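Local coordinates for DUF5751 domain-containing protein (Sulfolobus tokodaii, PDB 2RBG) that is of unknown function but folds as a compact alpha/beta domain built on a parallel five-stranded sheet, at residues 13-21 with 42-53. Numbering follows the deposited sequence.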
ATOM      1  N   ASN A  13      -2.374  -8.412 -15.267  1.00 17.25           N
ATOM      2  CA  ASN A  13      -2.188  -8.643 -16.692  1.00 20.47           C
ATOM      3  C   ASN A  13      -0.855  -9.375 -16.831  1.00 19.38           C
ATOM      4  O   ASN A  13       0.004  -9.269 -15.957  1.00 18.17           O
ATOM      5  CB  ASN A  13      -2.146  -7.309 -17.443  1.00 23.13           C
ATOM      6  CG  ASN A  13      -3.469  -6.569 -17.391  1.00 31.36           C
ATOM      7  OD1 ASN A  13      -4.495  -7.077 -17.846  1.00 36.96           O
ATOM      8  ND2 ASN A  13      -3.451  -5.360 -16.837  1.00 34.18           N
ATOM      9  N   ASN A  14      -0.681 -10.109 -17.924  1.00 18.03           N
ATOM     10  CA  ASN A  14       0.546 -10.873 -18.139  1.00 19.51           C
ATOM     11  C   ASN A  14       1.847 -10.081 -18.020  1.00 20.09           C
ATOM     12  O   ASN A  14       2.848 -10.602 -17.532  1.00 20.91           O
ATOM     13  CB  ASN A  14       0.518 -11.557 -19.507  1.00 20.73           C
ATOM     14  CG  ASN A  14      -0.677 -12.466 -19.678  1.00 23.53           C
ATOM     15  OD1 ASN A  14      -1.155 -13.066 -18.718  1.00 22.26           O
ATOM     16  ND2 ASN A  14      -1.156 -12.586 -20.910  1.00 26.38           N
ATOM     17  N   ASP A  15       1.839  -8.830 -18.464  1.00 20.00           N
ATOM     18  CA  ASP A  15       3.045  -8.010 -18.417  1.00 23.11           C
ATOM     19  C   ASP A  15       3.467  -7.641 -16.995  1.00 20.27           C
ATOM     20  O   ASP A  15       4.569  -7.140 -16.787  1.00 21.58           O
ATOM     21  CB  ASP A  15       2.848  -6.733 -19.239  1.00 23.65           C
ATOM     22  CG  ASP A  15       1.972  -5.716 -18.537  1.00 33.42           C
ATOM     23  OD1 ASP A  15       0.951  -6.117 -17.939  1.00 37.24           O
ATOM     24  OD2 ASP A  15       2.300  -4.509 -18.588  1.00 40.07           O
ATOM     25  N   ASN A  16       2.595  -7.895 -16.024  1.00 17.28           N
ATOM     26  CA  ASN A  16       2.890  -7.567 -14.632  1.00 16.22           C
ATOM     27  C   ASN A  16       3.365  -8.727 -13.757  1.00 17.13           C
ATOM     28  O   ASN A  16       3.776  -8.505 -12.620  1.00 15.71           O
ATOM     29  CB  ASN A  16       1.665  -6.932 -13.962  1.00 18.31           C
ATOM     30  CG  ASN A  16       1.562  -5.442 -14.217  1.00 21.25           C
ATOM     31  OD1 ASN A  16       2.552  -4.716 -14.122  1.00 23.56           O
ATOM     32  ND2 ASN A  16       0.356  -4.976 -14.521  1.00 19.07           N
ATOM     33  N   PHE A  17       3.324  -9.952 -14.269  1.00 14.63           N
ATOM     34  CA  PHE A  17       3.737 -11.100 -13.462  1.00 14.77           C
ATOM     35  C   PHE A  17       5.144 -11.026 -12.882  1.00 14.87           C
ATOM     36  O   PHE A  17       5.337 -11.250 -11.689  1.00  9.25           O
ATOM     37  CB  PHE A  17       3.585 -12.405 -14.254  1.00 12.16           C
ATOM     38  CG  PHE A  17       2.169 -12.887 -14.360  1.00 11.38           C
ATOM     39  CD1 PHE A  17       1.385 -13.035 -13.219  1.00 13.83           C
ATOM     40  CD2 PHE A  17       1.613 -13.193 -15.599  1.00 14.52           C
ATOM     41  CE1 PHE A  17       0.066 -13.479 -13.309  1.00 14.54           C
ATOM     42  CE2 PHE A  17       0.298 -13.637 -15.700  1.00 14.67           C
ATOM     43  CZ  PHE A  17      -0.478 -13.781 -14.554  1.00 14.46           C
ATOM     44  N   GLU A  18       6.130 -10.714 -13.714  1.00 16.23           N
ATOM     45  CA  GLU A  18       7.500 -10.641 -13.227  1.00 16.73           C
ATOM     46  C   GLU A  18       7.655  -9.673 -12.059  1.00 16.00           C
ATOM     47  O   GLU A  18       8.216 -10.034 -11.025  1.00 16.65           O
ATOM     48  CB  GLU A  18       8.449 -10.256 -14.367  1.00 23.36           C
ATOM     49  CG  GLU A  18       8.579 -11.341 -15.426  1.00 30.35           C
ATOM     50  CD  GLU A  18       9.561 -10.986 -16.525  1.00 37.35           C
ATOM     51  OE1 GLU A  18      10.751 -10.760 -16.218  1.00 37.02           O
ATOM     52  OE2 GLU A  18       9.140 -10.937 -17.699  1.00 40.39           O
ATOM     53  N   ASN A  19       7.148  -8.456 -12.216  1.00 16.87           N
ATOM     54  CA  ASN A  19       7.255  -7.453 -11.160  1.00 15.97           C
ATOM     55  C   ASN A  19       6.474  -7.826  -9.904  1.00 15.31           C
ATOM     56  O   ASN A  19       6.973  -7.666  -8.786  1.00 13.61           O
ATOM     57  CB  ASN A  19       6.780  -6.084 -11.658  1.00 19.94           C
ATOM     58  CG  ASN A  19       7.662  -5.522 -12.755  1.00 26.59           C
ATOM     59  OD1 ASN A  19       8.888  -5.596 -12.682  1.00 28.74           O
ATOM     60  ND2 ASN A  19       7.040  -4.938 -13.773  1.00 31.96           N
ATOM     61  N   TYR A  20       5.253  -8.320 -10.077  1.00  9.62           N
ATOM     62  CA  TYR A  20       4.446  -8.690  -8.921  1.00  8.42           C
ATOM     63  C   TYR A  20       4.955  -9.904  -8.156  1.00 10.15           C
ATOM     64  O   TYR A  20       4.836  -9.948  -6.937  1.00  8.97           O
ATOM     65  CB  TYR A  20       2.985  -8.918  -9.315  1.00  8.90           C
ATOM     66  CG  TYR A  20       2.151  -7.652  -9.334  1.00 11.47           C
ATOM     67  CD1 TYR A  20       2.363  -6.667 -10.298  1.00 11.36           C
ATOM     68  CD2 TYR A  20       1.141  -7.446  -8.394  1.00  9.86           C
ATOM     69  CE1 TYR A  20       1.582  -5.512 -10.330  1.00 10.09           C
ATOM     70  CE2 TYR A  20       0.354  -6.297  -8.415  1.00 11.95           C
ATOM     71  CZ  TYR A  20       0.581  -5.333  -9.392  1.00 10.22           C
ATOM     72  OH  TYR A  20      -0.211  -4.208  -9.445  1.00 12.19           O
ATOM     73  N   PHE A  21       5.512 -10.894  -8.847  1.00 10.83           N
ATOM     74  CA  PHE A  21       6.009 -12.053  -8.119  1.00 10.37           C
ATOM     75  C   PHE A  21       7.219 -11.691  -7.274  1.00  9.86           C
ATOM     76  O   PHE A  21       7.520 -12.358  -6.282  1.00 10.68           O
ATOM     77  CB  PHE A  21       6.319 -13.216  -9.063  1.00 10.02           C
ATOM     78  CG  PHE A  21       5.169 -14.171  -9.214  1.00  9.94           C
ATOM     79  CD1 PHE A  21       4.068 -13.834  -9.995  1.00 10.87           C
ATOM     80  CD2 PHE A  21       5.144 -15.365  -8.499  1.00 11.58           C
ATOM     81  CE1 PHE A  21       2.952 -14.669 -10.057  1.00 10.52           C
ATOM     82  CE2 PHE A  21       4.030 -16.213  -8.554  1.00 12.43           C
ATOM     83  CZ  PHE A  21       2.933 -15.862  -9.333  1.00 11.64           C
ATOM     84  N   THR A  42      -5.901 -15.991 -13.968  1.00 15.02           N
ATOM     85  CA  THR A  42      -5.428 -15.571 -15.278  1.00 14.54           C
ATOM     86  C   THR A  42      -5.884 -16.552 -16.352  1.00 15.87           C
ATOM     87  O   THR A  42      -6.370 -17.636 -16.046  1.00 14.97           O
ATOM     88  CB  THR A  42      -3.881 -15.531 -15.271  1.00 16.35           C
ATOM     89  OG1 THR A  42      -3.391 -15.140 -16.556  1.00 16.32           O
ATOM     90  CG2 THR A  42      -3.325 -16.908 -14.919  1.00 15.89           C
ATOM     91  N   GLU A  43      -5.717 -16.165 -17.613  1.00 18.33           N
ATOM     92  CA  GLU A  43      -6.088 -17.024 -18.733  1.00 22.06           C
ATOM     93  C   GLU A  43      -4.833 -17.679 -19.305  1.00 23.02           C
ATOM     94  O   GLU A  43      -4.906 -18.505 -20.214  1.00 22.29           O
ATOM     95  CB  GLU A  43      -6.789 -16.207 -19.822  1.00 21.32           C
ATOM     96  CG  GLU A  43      -8.076 -15.531 -19.369  1.00 26.43           C
ATOM     97  CD  GLU A  43      -9.096 -16.516 -18.825  1.00 31.13           C
ATOM     98  OE1 GLU A  43      -9.382 -17.516 -19.517  1.00 33.47           O
ATOM     99  OE2 GLU A  43      -9.614 -16.291 -17.708  1.00 32.35           O
ATOM    100  N   ILE A  44      -3.681 -17.305 -18.756  1.00 23.91           N
ATOM    101  CA  ILE A  44      -2.397 -17.834 -19.204  1.00 26.52           C
ATOM    102  C   ILE A  44      -2.194 -19.276 -18.723  1.00 27.74           C
ATOM    103  O   ILE A  44      -2.790 -19.693 -17.730  1.00 24.73           O
ATOM    104  CB  ILE A  44      -1.249 -16.935 -18.680  1.00 28.12           C
ATOM    105  CG1 ILE A  44      -0.095 -16.915 -19.679  1.00 28.57           C
ATOM    106  CG2 ILE A  44      -0.775 -17.421 -17.317  1.00 24.21           C
ATOM    107  CD1 ILE A  44       0.980 -15.903 -19.329  1.00 31.00           C
ATOM    108  N   GLN A  45      -1.361 -20.038 -19.431  1.00 29.19           N
ATOM    109  CA  GLN A  45      -1.090 -21.427 -19.059  1.00 30.61           C
ATOM    110  C   GLN A  45       0.046 -21.541 -18.050  1.00 28.49           C
ATOM    111  O   GLN A  45       0.928 -20.684 -17.994  1.00 29.37           O
ATOM    112  CB  GLN A  45      -0.757 -22.256 -20.303  1.00 36.95           C
ATOM    113  CG  GLN A  45      -1.946 -22.535 -21.207  1.00 48.09           C
ATOM    114  CD  GLN A  45      -2.980 -23.429 -20.548  1.00 54.95           C
ATOM    115  OE1 GLN A  45      -2.677 -24.551 -20.145  1.00 59.19           O
ATOM    116  NE2 GLN A  45      -4.209 -22.934 -20.439  1.00 59.21           N
ATOM    117  N   TYR A  46       0.018 -22.613 -17.265  1.00 24.28           N
ATOM    118  CA  TYR A  46       1.019 -22.865 -16.234  1.00 24.71           C
ATOM    119  C   TYR A  46       2.454 -22.685 -16.723  1.00 25.54           C
ATOM    120  O   TYR A  46       3.210 -21.888 -16.170  1.00 22.81           O
ATOM    121  CB  TYR A  46       0.859 -24.282 -15.682  1.00 23.11           C
ATOM    122  CG  TYR A  46       1.632 -24.530 -14.405  1.00 27.98           C
ATOM    123  CD1 TYR A  46       1.118 -24.132 -13.172  1.00 31.13           C
ATOM    124  CD2 TYR A  46       2.886 -25.140 -14.430  1.00 28.93           C
ATOM    125  CE1 TYR A  46       1.832 -24.332 -11.993  1.00 32.93           C
ATOM    126  CE2 TYR A  46       3.611 -25.343 -13.253  1.00 32.03           C
ATOM    127  CZ  TYR A  46       3.076 -24.935 -12.040  1.00 32.08           C
ATOM    128  OH  TYR A  46       3.783 -25.122 -10.874  1.00 33.47           O
ATOM    129  N   GLN A  47       2.828 -23.435 -17.755  1.00 24.63           N
ATOM    130  CA  GLN A  47       4.182 -23.369 -18.291  1.00 25.17           C
ATOM    131  C   GLN A  47       4.627 -21.979 -18.727  1.00 23.21           C
ATOM    132  O   GLN A  47       5.788 -21.615 -18.540  1.00 24.07           O
ATOM    133  CB  GLN A  47       4.337 -24.352 -19.454  1.00 28.35           C
ATOM    134  CG  GLN A  47       4.257 -25.809 -19.029  1.00 36.99           C
ATOM    135  CD  GLN A  47       5.144 -26.113 -17.835  1.00 43.34           C
ATOM    136  OE1 GLN A  47       6.335 -25.792 -17.830  1.00 46.34           O
ATOM    137  NE2 GLN A  47       4.568 -26.739 -16.813  1.00 45.64           N
ATOM    138  N   GLU A  48       3.720 -21.203 -19.312  1.00 23.97           N
ATOM    139  CA  GLU A  48       4.072 -19.857 -19.742  1.00 22.97           C
ATOM    140  C   GLU A  48       4.323 -18.972 -18.526  1.00 22.51           C
ATOM    141  O   GLU A  48       5.247 -18.161 -18.518  1.00 17.54           O
ATOM    142  CB  GLU A  48       2.967 -19.253 -20.614  1.00 27.75           C
ATOM    143  CG  GLU A  48       3.188 -17.777 -20.930  1.00 35.85           C
ATOM    144  CD  GLU A  48       2.380 -17.290 -22.118  1.00 42.98           C
ATOM    145  OE1 GLU A  48       1.188 -17.650 -22.226  1.00 46.34           O
ATOM    146  OE2 GLU A  48       2.938 -16.534 -22.941  1.00 44.85           O
ATOM    147  N   LEU A  49       3.500 -19.136 -17.494  1.00 18.62           N
ATOM    148  CA  LEU A  49       3.663 -18.348 -16.280  1.00 18.78           C
ATOM    149  C   LEU A  49       5.001 -18.664 -15.625  1.00 17.00           C
ATOM    150  O   LEU A  49       5.777 -17.764 -15.311  1.00 16.05           O
ATOM    151  CB  LEU A  49       2.537 -18.643 -15.285  1.00 16.29           C
ATOM    152  CG  LEU A  49       2.721 -17.988 -13.911  1.00 16.44           C
ATOM    153  CD1 LEU A  49       2.731 -16.471 -14.060  1.00 17.18           C
ATOM    154  CD2 LEU A  49       1.609 -18.429 -12.974  1.00 19.52           C
ATOM    155  N   VAL A  50       5.258 -19.951 -15.413  1.00 16.87           N
ATOM    156  CA  VAL A  50       6.497 -20.395 -14.788  1.00 15.59           C
ATOM    157  C   VAL A  50       7.709 -19.857 -15.537  1.00 17.36           C
ATOM    158  O   VAL A  50       8.751 -19.589 -14.942  1.00 15.94           O
ATOM    159  CB  VAL A  50       6.572 -21.936 -14.741  1.00 20.49           C
ATOM    160  CG1 VAL A  50       7.865 -22.375 -14.078  1.00 22.89           C
ATOM    161  CG2 VAL A  50       5.372 -22.488 -13.982  1.00 20.90           C
ATOM    162  N   THR A  51       7.573 -19.711 -16.851  1.00 16.58           N
ATOM    163  CA  THR A  51       8.660 -19.187 -17.665  1.00 13.61           C
ATOM    164  C   THR A  51       8.862 -17.709 -17.333  1.00 13.20           C
ATOM    165  O   THR A  51       9.991 -17.253 -17.152  1.00 14.98           O
ATOM    166  CB  THR A  51       8.349 -19.345 -19.164  1.00 16.56           C
ATOM    167  OG1 THR A  51       8.331 -20.741 -19.493  1.00 19.12           O
ATOM    168  CG2 THR A  51       9.395 -18.635 -20.014  1.00 17.52           C
ATOM    169  N   LEU A  52       7.763 -16.967 -17.236  1.00 13.91           N
ATOM    170  CA  LEU A  52       7.834 -15.543 -16.919  1.00 13.78           C
ATOM    171  C   LEU A  52       8.400 -15.255 -15.530  1.00 16.52           C
ATOM    172  O   LEU A  52       9.165 -14.306 -15.351  1.00 20.03           O
ATOM    173  CB  LEU A  52       6.447 -14.901 -17.029  1.00 15.00           C
ATOM    174  CG  LEU A  52       5.841 -14.738 -18.424  1.00 18.12           C
ATOM    175  CD1 LEU A  52       4.437 -14.159 -18.305  1.00 19.35           C
ATOM    176  CD2 LEU A  52       6.725 -13.827 -19.261  1.00 20.14           C
ATOM    177  N   ILE A  53       8.030 -16.065 -14.545  1.00 13.70           N
ATOM    178  CA  ILE A  53       8.498 -15.837 -13.182  1.00 15.34           C
ATOM    179  C   ILE A  53       9.666 -16.721 -12.761  1.00 16.08           C
ATOM    180  O   ILE A  53       9.975 -16.822 -11.573  1.00 12.68           O
ATOM    181  CB  ILE A  53       7.354 -16.029 -12.164  1.00 13.70           C
ATOM    182  CG1 ILE A  53       6.911 -17.492 -12.139  1.00 12.89           C
ATOM    183  CG2 ILE A  53       6.182 -15.128 -12.527  1.00 15.48           C
ATOM    184  CD1 ILE A  53       5.878 -17.800 -11.076  1.00 17.37           C
TER
HETATM  185  O   HOH W   1      -3.118 -12.505 -16.862  1.00 13.55           O
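Phe17 and Phe21 meet Leu49 and Ile53 where the N-terminal part of helix 17-31 passes helix 46-52, the axes of segments 17-21 and 46-52 crossing at -65° with a closest approach of 10.3 Å. The Phe17 ring receives Leu49 squarely over one face: CD1 of Leu49 lies 3.7 Å from the centroid of that ring, a CH-pi contact almost on the ring normal. Carbonyl O of Asn13 sits over the rim of the opposite face, and Thr42 borders the ring edge, its OG1 3.8 Å from Phe17 CZ. One turn on, Phe21 takes Ile53 in a second CH-pi contact, with Ile53 CD1 3.5 Å from Phe21 CE2. With CG1 between the backbone N and the carbonyl carbon (chi1 66°) and the chain extended beyond it, Ile53 lays both CG2 and CD1 against this ring. Toward the surface, Leu52 sets CD1 4.0 Å from Phe17 CD2.

No direct hydrogen bond joins the segments; a water spans them, donating to Asn14 OD1 at 2.8 Å and accepting from Thr42 OG1 at 2.7 Å. The Thr42 hydroxyl also accepts from Ile44 N, forming an ST turn just ahead of helix 46-52.

Helix 17-31 links strands 6-11 and 35-41, and helices 46-52 and 54-59 link 35-41 to 64-70: two successive beta-alpha-beta crossovers, packed side by side on one sheet face, consistent with a Rossmann-like arrangement (strand order 3-2-1-4-5). Phe17, Phe21 and Leu49 rest on Val40 of strand 35-41, and Leu49 extends to Leu67 and Leu69 of strand 64-70.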